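Long-range contacts in beta-xylosidase (Uncultured organism, PDB 4MLG), which probably removes xylose units from the non-reducing ends of xylo-oligosaccharides, as a family 43 glycoside hydrolase built on a beta-propeller: residues A[244-249]-A[273-278]; A[218-223]-A[240-245]; A[285-290]-A[303-308]. All blocks are in the same frame, centred on the assembly; numbering follows the deposited sequence.

Read from the N terminus, the three contacts follow one another without nesting. Interaction 2 comes first: residues 218-223 meet 240-245, closing a loop that contains the hairpin of strands 223-230 and 233-239. Interaction 1 starts on the segment where interaction 2 ends, sharing H244 and L245, and spans strand 258-265 to reach 273-278. It thereby ties one blade of the propeller to the entry of the last blade, next to the calcium ion. Interaction 3 is a local hairpin within that last blade. Strand 276-280 of interaction 1 pairs with strand 283-290 of interaction 3, so these two contacts meet in one sheet, whereas interactions 2 and 3 do not touch.

Interaction 1. Residues A[244-249]-A[273-278]; sequences HLICYA and THHSIV. With CA (calcium ion), chain M; SO4 (sulfate ion), chain N.
The H275 imidazole carries I246 on one face: CG2 stands almost over the ring centre, 3.7 Å from the centroid and only 7° off the normal, a CH-pi contact. At the edge of the same ring, in its plane, lies CG1 of I277. The neighbouring H274 ring meets its two bound ions at its edge. There NE2 binds the calcium ion at 2.8 Å, in the ring plane, while ND1 makes a weak hydrogen bond to O2 of a sulfate ion that probably came from the crystallisation liquor.

I246 is the side chain that bridges the two segments. Its CG2 is anti to the backbone N (chi1 -64°, CG1 beside that N), which sets the methyl over H275, and the other branch ends in CD1, 3.5 Å from H275 ND1. CG1 also packs against T273, approaching OG1 to 3.3 Å. The CG2 methyl of T273 reaches back to the main chain, 3.8 Å from the carbonyl C of H244. One water links the segments, lying 2.6 Å from H244 O and 3.1 Å from T273 OG1.

The contact joins strand 246-251 of one propeller blade to the segment that leads into strand 276-280 of the next, a seam between blades close to the central metal. H275 NE2 and S237 OG share a hydrogen bond, and D85 is the second protein ligand of the calcium.

Chemically, the alternation of the chain divides the work: T273 and H275 turn to the neighbouring blade and meet it through carbon packing and one water, while H274 between them turns the other way and presents nitrogen to the metal. A mostly carbon contact thus sits directly beside a metal ligand in sequence, and the H275 imidazole can offer a face to a methyl while its NE2 keeps a polar partner.

Interaction 2. Residues A[218-223]-A[240-245]; sequences KRRFFE and TGDTHL
F222 and T240 bring their CA atoms to 4.8 Å, and K218 and T243 to 5.7 Å, where two loops without regular secondary structure run together at the end of a hairpin in one blade of the beta-propeller. The hairpin itself, strands 223-230 and 233-239, begins with a classic beta bulge in which F222 and E223 both face S239.

The F222 ring lies against G241. CG of F222 is anti to its backbone N (chi1 -170°), and the glycine CA sits over one face, offset toward the rim, 3.8 Å from the centroid, a CH-pi contact made by the main chain. The ring stands where a CB on G241 would point, and the positive phi (66°) also favours glycine. F222 also meets W155 edge-to-face. Alongside, the R220 chain bends at chi2 and chi3; the R220 and D242 side chains cross at about a right angle, with their guanidinium and carboxylate planes 34° apart. NH2 of R220 forms a salt bridge with OD1 of D242, 2.8 Å long, although the modelled place of NH2 is less sure.

At the other end methyl and methylene groups make the contact, against each other and against carbonyl oxygens. CG of K218 rests 3.6 Å from the CG2 methyl of T243, the two side chains crossing, and CD1 of L245 lies near the K218 carbonyl. The CG2 methyl of T240 lies 3.8 Å from both K218 O and R220 O.

Within 240-245 the turn holds its own shape. The backbone N of H244 bonds to G241 O, and T240 N to L245 O. T243 OG1 is hydrogen-bonded to T217 O. T240 OG1 accepts the N-H of L245 at 3.0 Å and gives its proton to OG1 of T243, 2.6 Å away.

Interaction 3. Residues A[285-290]-A[303-308]; sequences YLFHHD and LKVAEL
L286 and A306, like H288 and K304, are hydrogen-bonded pairs of an antiparallel beta hairpin in the last blade of the propeller. Strand 5-6, from the N terminus, pairs with the outer side of strand 302-308, so that both ends of the chain contribute to one sheet, an arrangement resembling the "velcro" closure of other propellers.

Backbone bonds form the ladder. L286 N donates to A306 O, H288 N to K304 O at 2.7 Å, and K304 N to H288 O, whereas the return bond from A306 N to L286 O is weak. A CA-H...O contact from L303 CA to H288 O adds to these.

Carbon packing differs on the two faces. On the face of Y285, F287 and V305, the valine is flanked by both rings: its CG2 stands over the centre of F287, 4.0 Å from the centroid, and lies 3.7 Å from CB of Y285, while V305 and F287 point the same way side by side. L25 and I27 of strand 24-32 touch F287. On the other face, CG of K304 lies over the H288 ring, offset toward its rim and 3.7 Å from the centroid. The A306 CB meets the edge of that ring.

Polar side chains add further bonds. In H288, chi1 of 57° puts CG between the backbone N and the carbonyl carbon; ND1 donates to L286 O at 2.6 Å, the acceptor lying 5° out of the ring plane. K304 and D290 form a salt bridge backed by Y6 and T322. Its lysine NZ meets OD2 of D290 on the syn side, 2.8 Å away and 27° out of the carboxylate plane.

Interaction 1. Residues A[244-249]-A[273-278]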
loop_
_atom_site.group_PDB
_atom_site.type_symbol
_atom_site.label_atom_id
_atom_site.label_comp_id
_atom_site.label_asym_id
_atom_site.label_seq_id
_atom_site.Cartn_x
_atom_site.Cartn_y
_atom_site.Cartn_z
ATOM N N HIS A 244 27.068 -10.947 -5.565
ATOM C CA HIS A 244 27.187 -10.610 -6.983
ATOM C C HIS A 244 27.121 -11.820 -7.917
ATOM O O HIS A 244 27.826 -11.872 -8.924
ATOM C CB HIS A 244 28.482 -9.825 -7.235
ATOM C CG HIS A 244 28.742 -8.744 -6.230
ATOM N ND1 HIS A 244 29.232 -9.003 -4.968
ATOM C CD2 HIS A 244 28.585 -7.401 -6.303
ATOM C CE1 HIS A 244 29.361 -7.868 -4.305
ATOM N NE2 HIS A 244 28.975 -6.880 -5.093
ATOM N N LEU A 245 26.268 -12.786 -7.589
ATOM C CA LEU A 245 26.150 -13.998 -8.393
ATOM C C LEU A 245 24.783 -14.117 -9.053
ATOM O O LEU A 245 23.780 -13.641 -8.520
ATOM C CB LEU A 245 26.383 -15.240 -7.531
ATOM C CG LEU A 245 27.664 -15.325 -6.710
ATOM C CD1 LEU A 245 27.589 -16.500 -5.753
ATOM C CD2 LEU A 245 28.870 -15.452 -7.619
ATOM N N ILE A 246 24.753 -14.755 -10.217
ATOM C CA ILE A 246 23.499 -15.185 -10.819
ATOM C C ILE A 246 23.430 -16.705 -10.738
ATOM O O ILE A 246 24.050 -17.409 -11.538
ATOM C CB ILE A 246 23.368 -14.728 -12.285
ATOM C CG1 ILE A 246 23.314 -13.202 -12.364
ATOM C CG2 ILE A 246 22.113 -15.315 -12.923
ATOM C CD1 ILE A 246 22.045 -12.604 -11.789
ATOM N N CYS A 247 22.693 -17.208 -9.752
ATOM C CA CYS A 247 22.577 -18.644 -9.542
ATOM C C CYS A 247 21.332 -19.188 -10.230
ATOM O O CYS A 247 20.577 -18.434 -10.846
ATOM C CB CYS A 247 22.537 -18.965 -8.048
ATOM S SG CYS A 247 24.037 -18.505 -7.145
ATOM N N TYR A 248 21.122 -20.496 -10.133
ATOM C CA TYR A 248 19.930 -21.109 -10.705
ATOM C C TYR A 248 19.545 -22.397 -9.987
ATOM O O TYR A 248 20.396 -23.090 -9.427
ATOM C CB TYR A 248 20.111 -21.368 -12.203
ATOM C CG TYR A 248 20.936 -22.591 -12.533
ATOM C CD1 TYR A 248 20.330 -23.768 -12.959
ATOM C CD2 TYR A 248 22.319 -22.570 -12.424
ATOM C CE1 TYR A 248 21.080 -24.887 -13.265
ATOM C CE2 TYR A 248 23.077 -23.685 -12.727
ATOM C CZ TYR A 248 22.452 -24.841 -13.147
ATOM O OH TYR A 248 23.203 -25.954 -13.450
ATOM N N ALA A 249 18.252 -22.704 -10.009
ATOM C CA ALA A 249 17.733 -23.914 -9.390
ATOM C C ALA A 249 16.832 -24.656 -10.371
ATOM O O ALA A 249 16.503 -24.132 -11.436
ATOM C CB ALA A 249 16.972 -23.568 -8.122
ATOM N N THR A 273 23.840 -7.301 -10.425
ATOM C CA THR A 273 23.817 -8.197 -11.572
ATOM C C THR A 273 22.380 -8.652 -11.836
ATOM O O THR A 273 21.683 -9.113 -10.932
ATOM C CB THR A 273 24.776 -9.400 -11.394
ATOM O OG1 THR A 273 24.701 -10.253 -12.543
ATOM C CG2 THR A 273 24.442 -10.198 -10.138
ATOM N N HIS A 274 21.932 -8.486 -13.074
ATOM C CA HIS A 274 20.553 -8.791 -13.439
ATOM C C HIS A 274 20.541 -9.448 -14.809
ATOM O O HIS A 274 21.417 -9.180 -15.629
ATOM C CB HIS A 274 19.720 -7.512 -13.467
ATOM C CG HIS A 274 18.267 -7.728 -13.184
ATOM N ND1 HIS A 274 17.668 -7.309 -12.017
ATOM C CD2 HIS A 274 17.295 -8.321 -13.916
ATOM C CE1 HIS A 274 16.387 -7.630 -12.042
ATOM N NE2 HIS A 274 16.136 -8.248 -13.183
ATOM N N HIS A 275 19.550 -10.295 -15.068
ATOM C CA HIS A 275 19.590 -11.122 -16.268
ATOM C C HIS A 275 18.227 -11.541 -16.808
ATOM O O HIS A 275 17.182 -11.213 -16.244
ATOM C CB HIS A 275 20.371 -12.394 -15.972
ATOM C CG HIS A 275 19.606 -13.368 -15.137
ATOM N ND1 HIS A 275 19.251 -13.105 -13.831
ATOM C CD2 HIS A 275 19.098 -14.588 -15.427
ATOM C CE1 HIS A 275 18.572 -14.129 -13.347
ATOM N NE2 HIS A 275 18.463 -15.042 -14.296
ATOM N N SER A 276 18.273 -12.289 -17.907
ATOM C CA SER A 276 17.107 -12.944 -18.490
ATOM C C SER A 276 17.588 -13.973 -19.507
ATOM O O SER A 276 18.432 -13.671 -20.353
ATOM C CB SER A 276 16.184 -11.929 -19.165
ATOM O OG SER A 276 16.820 -11.316 -20.273
ATOM N N ILE A 277 17.056 -15.188 -19.420
ATOM C CA ILE A 277 17.475 -16.276 -20.299
ATOM C C ILE A 277 16.402 -16.605 -21.335
ATOM O O ILE A 277 15.232 -16.781 -20.995
ATOM C CB ILE A 277 17.814 -17.543 -19.491
ATOM C CG1 ILE A 277 18.820 -17.212 -18.387
ATOM C CG2 ILE A 277 18.350 -18.631 -20.405
ATOM C CD1 ILE A 277 19.208 -18.394 -17.536
ATOM N N VAL A 278 16.808 -16.691 -22.598
ATOM C CA VAL A 278 15.870 -16.931 -23.689
ATOM C C VAL A 278 16.566 -17.629 -24.858
ATOM O O VAL A 278 17.756 -17.419 -25.098
ATOM C CB VAL A 278 15.221 -15.606 -24.164
ATOM C CG1 VAL A 278 16.267 -14.685 -24.776
ATOM C CG2 VAL A 278 14.090 -15.870 -25.145
HETATM CA CA CA M . 14.013 -9.480 -14.512
HETATM S S SO4 N . 17.106 -3.458 -9.421
HETATM O O1 SO4 N . 17.359 -2.537 -10.525
HETATM O O2 SO4 N . 17.372 -4.827 -9.852
HETATM O O3 SO4 N . 17.975 -3.120 -8.297
HETATM O O4 SO4 N . 15.708 -3.349 -9.015
HETATM O O HOH W 1 27.096 -11.834 -11.398
#

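Interaction 2. Residues A[218-223]-A[240-245]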
loop_
_atom_site.group_PDB
_atom_site.type_symbol
_atom_site.label_atom_id
_atom_site.label_comp_id
_atom_site.label_asym_id
_atom_site.label_seq_id
_atom_site.Cartn_x
_atom_site.Cartn_y
_atom_site.Cartn_z
ATOM N N LYS A 218 25.583 -16.730 -0.593
ATOM C CA LYS A 218 26.096 -17.079 -1.914
ATOM C C LYS A 218 25.088 -17.896 -2.719
ATOM O O LYS A 218 25.273 -18.122 -3.914
ATOM C CB LYS A 218 27.431 -17.820 -1.796
ATOM C CG LYS A 218 28.644 -16.913 -1.953
ATOM C CD LYS A 218 29.944 -17.623 -1.605
ATOM C CE LYS A 218 30.209 -17.593 -0.109
ATOM N NZ LYS A 218 31.572 -18.095 0.219
ATOM N N ARG A 219 24.017 -18.325 -2.058
ATOM C CA ARG A 219 22.988 -19.137 -2.701
ATOM C C ARG A 219 21.592 -18.587 -2.416
ATOM O O ARG A 219 20.664 -18.798 -3.195
ATOM C CB ARG A 219 23.090 -20.590 -2.231
ATOM C CG ARG A 219 24.415 -21.257 -2.563
ATOM C CD ARG A 219 24.774 -22.318 -1.538
ATOM N NE ARG A 219 24.025 -23.557 -1.722
ATOM C CZ ARG A 219 23.935 -24.514 -0.804
ATOM N NH1 ARG A 219 24.534 -24.366 0.369
ATOM N NH2 ARG A 219 23.239 -25.614 -1.053
ATOM N N ARG A 220 21.459 -17.881 -1.296
ATOM C CA ARG A 220 20.189 -17.291 -0.872
ATOM C C ARG A 220 19.635 -16.309 -1.903
ATOM O O ARG A 220 20.387 -15.557 -2.519
ATOM C CB ARG A 220 20.371 -16.594 0.482
ATOM C CG ARG A 220 19.362 -15.501 0.785
ATOM C CD ARG A 220 20.060 -14.193 1.116
ATOM N NE ARG A 220 20.885 -13.725 0.006
ATOM C CZ ARG A 220 21.620 -12.619 0.035
ATOM N NH1 ARG A 220 21.637 -11.856 1.120
ATOM N NH2 ARG A 220 22.340 -12.274 -1.022
ATOM N N PHE A 221 18.318 -16.324 -2.091
ATOM C CA PHE A 221 17.668 -15.409 -3.021
ATOM C C PHE A 221 17.777 -13.958 -2.560
ATOM O O PHE A 221 17.576 -13.655 -1.383
ATOM C CB PHE A 221 16.195 -15.782 -3.202
ATOM C CG PHE A 221 15.435 -14.827 -4.078
ATOM C CD1 PHE A 221 15.504 -14.927 -5.459
ATOM C CD2 PHE A 221 14.650 -13.828 -3.522
ATOM C CE1 PHE A 221 14.807 -14.047 -6.271
ATOM C CE2 PHE A 221 13.950 -12.944 -4.328
ATOM C CZ PHE A 221 14.029 -13.054 -5.704
ATOM N N PHE A 222 18.093 -13.068 -3.495
ATOM C CA PHE A 222 18.145 -11.639 -3.212
ATOM C C PHE A 222 17.157 -10.887 -4.100
ATOM O O PHE A 222 16.294 -10.170 -3.601
ATOM C CB PHE A 222 19.564 -11.092 -3.411
ATOM C CG PHE A 222 19.751 -9.681 -2.912
ATOM C CD1 PHE A 222 20.151 -9.440 -1.605
ATOM C CD2 PHE A 222 19.530 -8.598 -3.748
ATOM C CE1 PHE A 222 20.323 -8.144 -1.143
ATOM C CE2 PHE A 222 19.699 -7.300 -3.293
ATOM C CZ PHE A 222 20.095 -7.073 -1.990
ATOM N N GLU A 223 17.287 -11.060 -5.414
ATOM C CA GLU A 223 16.418 -10.384 -6.375
ATOM C C GLU A 223 16.559 -10.984 -7.773
ATOM O O GLU A 223 17.195 -12.024 -7.948
ATOM C CB GLU A 223 16.739 -8.888 -6.434
ATOM C CG GLU A 223 18.120 -8.584 -6.995
ATOM C CD GLU A 223 18.382 -7.101 -7.144
ATOM O OE1 GLU A 223 17.610 -6.298 -6.579
ATOM O OE2 GLU A 223 19.362 -6.739 -7.829
ATOM N N THR A 240 22.032 -12.918 -6.329
ATOM C CA THR A 240 22.330 -13.120 -4.916
ATOM C C THR A 240 22.792 -11.835 -4.235
ATOM O O THR A 240 23.224 -11.857 -3.083
ATOM C CB THR A 240 23.397 -14.208 -4.712
ATOM O OG1 THR A 240 24.632 -13.784 -5.303
ATOM C CG2 THR A 240 22.954 -15.518 -5.345
ATOM N N GLY A 241 22.707 -10.721 -4.956
ATOM C CA GLY A 241 22.964 -9.412 -4.382
ATOM C C GLY A 241 24.386 -9.141 -3.924
ATOM O O GLY A 241 25.268 -8.856 -4.735
ATOM N N ASP A 242 24.605 -9.226 -2.614
ATOM C CA ASP A 242 25.882 -8.841 -2.018
ATOM C C ASP A 242 27.019 -9.827 -2.283
ATOM O O ASP A 242 28.152 -9.600 -1.856
ATOM C CB ASP A 242 25.724 -8.597 -0.515
ATOM C CG ASP A 242 25.214 -9.816 0.223
ATOM O OD1 ASP A 242 24.550 -10.664 -0.410
ATOM O OD2 ASP A 242 25.472 -9.924 1.441
ATOM N N THR A 243 26.720 -10.919 -2.979
ATOM C CA THR A 243 27.761 -11.838 -3.424
ATOM C C THR A 243 27.903 -11.776 -4.941
ATOM O O THR A 243 28.744 -12.460 -5.525
ATOM C CB THR A 243 27.505 -13.284 -2.961
ATOM O OG1 THR A 243 26.155 -13.655 -3.259
ATOM C CG2 THR A 243 27.743 -13.411 -1.464
ATOM N N HIS A 244 27.068 -10.947 -5.565
ATOM C CA HIS A 244 27.187 -10.610 -6.983
ATOM C C HIS A 244 27.121 -11.820 -7.917
ATOM O O HIS A 244 27.826 -11.872 -8.924
ATOM C CB HIS A 244 28.482 -9.825 -7.235
ATOM C CG HIS A 244 28.742 -8.744 -6.230
ATOM N ND1 HIS A 244 29.232 -9.003 -4.968
ATOM C CD2 HIS A 244 28.585 -7.401 -6.303
ATOM C CE1 HIS A 244 29.361 -7.868 -4.305
ATOM N NE2 HIS A 244 28.975 -6.880 -5.093
ATOM N N LEU A 245 26.268 -12.786 -7.589
ATOM C CA LEU A 245 26.150 -13.998 -8.393
ATOM C C LEU A 245 24.783 -14.117 -9.053
ATOM O O LEU A 245 23.780 -13.641 -8.520
ATOM C CB LEU A 245 26.383 -15.240 -7.531
ATOM C CG LEU A 245 27.664 -15.325 -6.710
ATOM C CD1 LEU A 245 27.589 -16.500 -5.753
ATOM C CD2 LEU A 245 28.870 -15.452 -7.619
#

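Interaction 3. Residues A[285-290]-A[303-308]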
loop_
_atom_site.group_PDB
_atom_site.type_symbol
_atom_site.label_atom_id
_atom_site.label_comp_id
_atom_site.label_asym_id
_atom_site.label_seq_id
_atom_site.Cartn_x
_atom_site.Cartn_y
_atom_site.Cartn_z
ATOM N N TYR A 285 20.838 -17.506 -24.891
ATOM C CA TYR A 285 21.605 -16.308 -24.566
ATOM C C TYR A 285 21.331 -15.829 -23.143
ATOM O O TYR A 285 20.211 -15.942 -22.645
ATOM C CB TYR A 285 21.298 -15.188 -25.563
ATOM C CG TYR A 285 21.660 -15.529 -26.990
ATOM C CD1 TYR A 285 22.931 -15.266 -27.486
ATOM C CD2 TYR A 285 20.734 -16.117 -27.843
ATOM C CE1 TYR A 285 23.269 -15.578 -28.789
ATOM C CE2 TYR A 285 21.062 -16.433 -29.147
ATOM C CZ TYR A 285 22.332 -16.162 -29.616
ATOM O OH TYR A 285 22.666 -16.473 -30.914
ATOM N N LEU A 286 22.362 -15.298 -22.494
ATOM C CA LEU A 286 22.211 -14.720 -21.165
ATOM C C LEU A 286 22.364 -13.206 -21.232
ATOM O O LEU A 286 23.472 -12.680 -21.123
ATOM C CB LEU A 286 23.243 -15.305 -20.197
ATOM C CG LEU A 286 23.207 -14.771 -18.760
ATOM C CD1 LEU A 286 21.935 -15.214 -18.053
ATOM C CD2 LEU A 286 24.443 -15.198 -17.981
ATOM N N PHE A 287 21.250 -12.506 -21.427
ATOM C CA PHE A 287 21.263 -11.050 -21.419
ATOM C C PHE A 287 21.497 -10.562 -19.996
ATOM O O PHE A 287 20.850 -11.033 -19.066
ATOM C CB PHE A 287 19.943 -10.492 -21.953
ATOM C CG PHE A 287 19.706 -10.776 -23.410
ATOM C CD1 PHE A 287 20.038 -9.838 -24.373
ATOM C CD2 PHE A 287 19.148 -11.977 -23.814
ATOM C CE1 PHE A 287 19.820 -10.095 -25.713
ATOM C CE2 PHE A 287 18.928 -12.237 -25.152
ATOM C CZ PHE A 287 19.267 -11.295 -26.101
ATOM N N HIS A 288 22.427 -9.628 -19.831
ATOM C CA HIS A 288 22.742 -9.080 -18.514
ATOM C C HIS A 288 23.378 -7.701 -18.645
ATOM O O HIS A 288 23.244 -7.054 -19.683
ATOM C CB HIS A 288 23.657 -10.031 -17.735
ATOM C CG HIS A 288 24.935 -10.363 -18.443
ATOM N ND1 HIS A 288 24.977 -11.153 -19.572
ATOM C CD2 HIS A 288 26.218 -10.025 -18.173
ATOM C CE1 HIS A 288 26.230 -11.279 -19.972
ATOM N NE2 HIS A 288 27.002 -10.605 -19.140
ATOM N N HIS A 289 24.064 -7.248 -17.599
ATOM C CA HIS A 289 24.729 -5.947 -17.644
ATOM C C HIS A 289 25.953 -5.850 -16.736
ATOM O O HIS A 289 26.103 -6.622 -15.790
ATOM C CB HIS A 289 23.744 -4.818 -17.309
ATOM C CG HIS A 289 23.195 -4.874 -15.915
ATOM N ND1 HIS A 289 21.843 -4.854 -15.649
ATOM C CD2 HIS A 289 23.813 -4.935 -14.710
ATOM C CE1 HIS A 289 21.652 -4.906 -14.343
ATOM N NE2 HIS A 289 22.830 -4.959 -13.751
ATOM N N ASP A 290 26.823 -4.891 -17.037
ATOM C CA ASP A 290 27.902 -4.506 -16.133
ATOM C C ASP A 290 28.206 -3.016 -16.276
ATOM O O ASP A 290 27.654 -2.345 -17.148
ATOM C CB ASP A 290 29.160 -5.360 -16.343
ATOM C CG ASP A 290 29.645 -5.361 -17.782
ATOM O OD1 ASP A 290 29.328 -4.420 -18.538
ATOM O OD2 ASP A 290 30.361 -6.314 -18.154
ATOM N N LEU A 303 23.740 -2.839 -20.823
ATOM C CA LEU A 303 23.318 -4.213 -21.076
ATOM C C LEU A 303 24.204 -4.928 -22.091
ATOM O O LEU A 303 24.764 -4.308 -22.996
ATOM C CB LEU A 303 21.836 -4.291 -21.472
ATOM C CG LEU A 303 21.215 -3.324 -22.485
ATOM C CD1 LEU A 303 21.811 -3.476 -23.870
ATOM C CD2 LEU A 303 19.714 -3.546 -22.538
ATOM N N LYS A 304 24.326 -6.240 -21.926
ATOM C CA LYS A 304 25.186 -7.044 -22.781
ATOM C C LYS A 304 24.648 -8.467 -22.896
ATOM O O LYS A 304 23.854 -8.908 -22.066
ATOM C CB LYS A 304 26.612 -7.053 -22.230
ATOM C CG LYS A 304 26.714 -7.540 -20.793
ATOM C CD LYS A 304 28.105 -7.316 -20.227
ATOM C CE LYS A 304 29.162 -8.015 -21.063
ATOM N NZ LYS A 304 30.534 -7.806 -20.523
ATOM N N VAL A 305 25.080 -9.183 -23.927
ATOM C CA VAL A 305 24.589 -10.535 -24.160
ATOM C C VAL A 305 25.728 -11.535 -24.345
ATOM O O VAL A 305 26.686 -11.280 -25.077
ATOM C CB VAL A 305 23.624 -10.585 -25.370
ATOM C CG1 VAL A 305 24.249 -9.921 -26.590
ATOM C CG2 VAL A 305 23.212 -12.017 -25.675
ATOM N N ALA A 306 25.622 -12.667 -23.656
ATOM C CA ALA A 306 26.589 -13.748 -23.789
ATOM C C ALA A 306 25.861 -15.054 -24.080
ATOM O O ALA A 306 24.774 -15.297 -23.552
ATOM C CB ALA A 306 27.420 -13.876 -22.527
ATOM N N GLU A 307 26.458 -15.889 -24.923
ATOM C CA GLU A 307 25.852 -17.164 -25.283
ATOM C C GLU A 307 25.841 -18.127 -24.102
ATOM O O GLU A 307 26.853 -18.310 -23.426
ATOM C CB GLU A 307 26.580 -17.790 -26.474
ATOM C CG GLU A 307 25.975 -19.104 -26.942
ATOM C CD GLU A 307 26.602 -19.615 -28.222
ATOM O OE1 GLU A 307 27.564 -18.985 -28.707
ATOM O OE2 GLU A 307 26.131 -20.647 -28.745
ATOM N N LEU A 308 24.685 -18.737 -23.858
ATOM C CA LEU A 308 24.533 -19.689 -22.764
ATOM C C LEU A 308 24.475 -21.115 -23.304
ATOM O O LEU A 308 23.770 -21.393 -24.273
ATOM C CB LEU A 308 23.273 -19.375 -21.957
ATOM C CG LEU A 308 23.077 -20.157 -20.658
ATOM C CD1 LEU A 308 22.839 -19.201 -19.502
ATOM C CD2 LEU A 308 21.924 -21.139 -20.784
#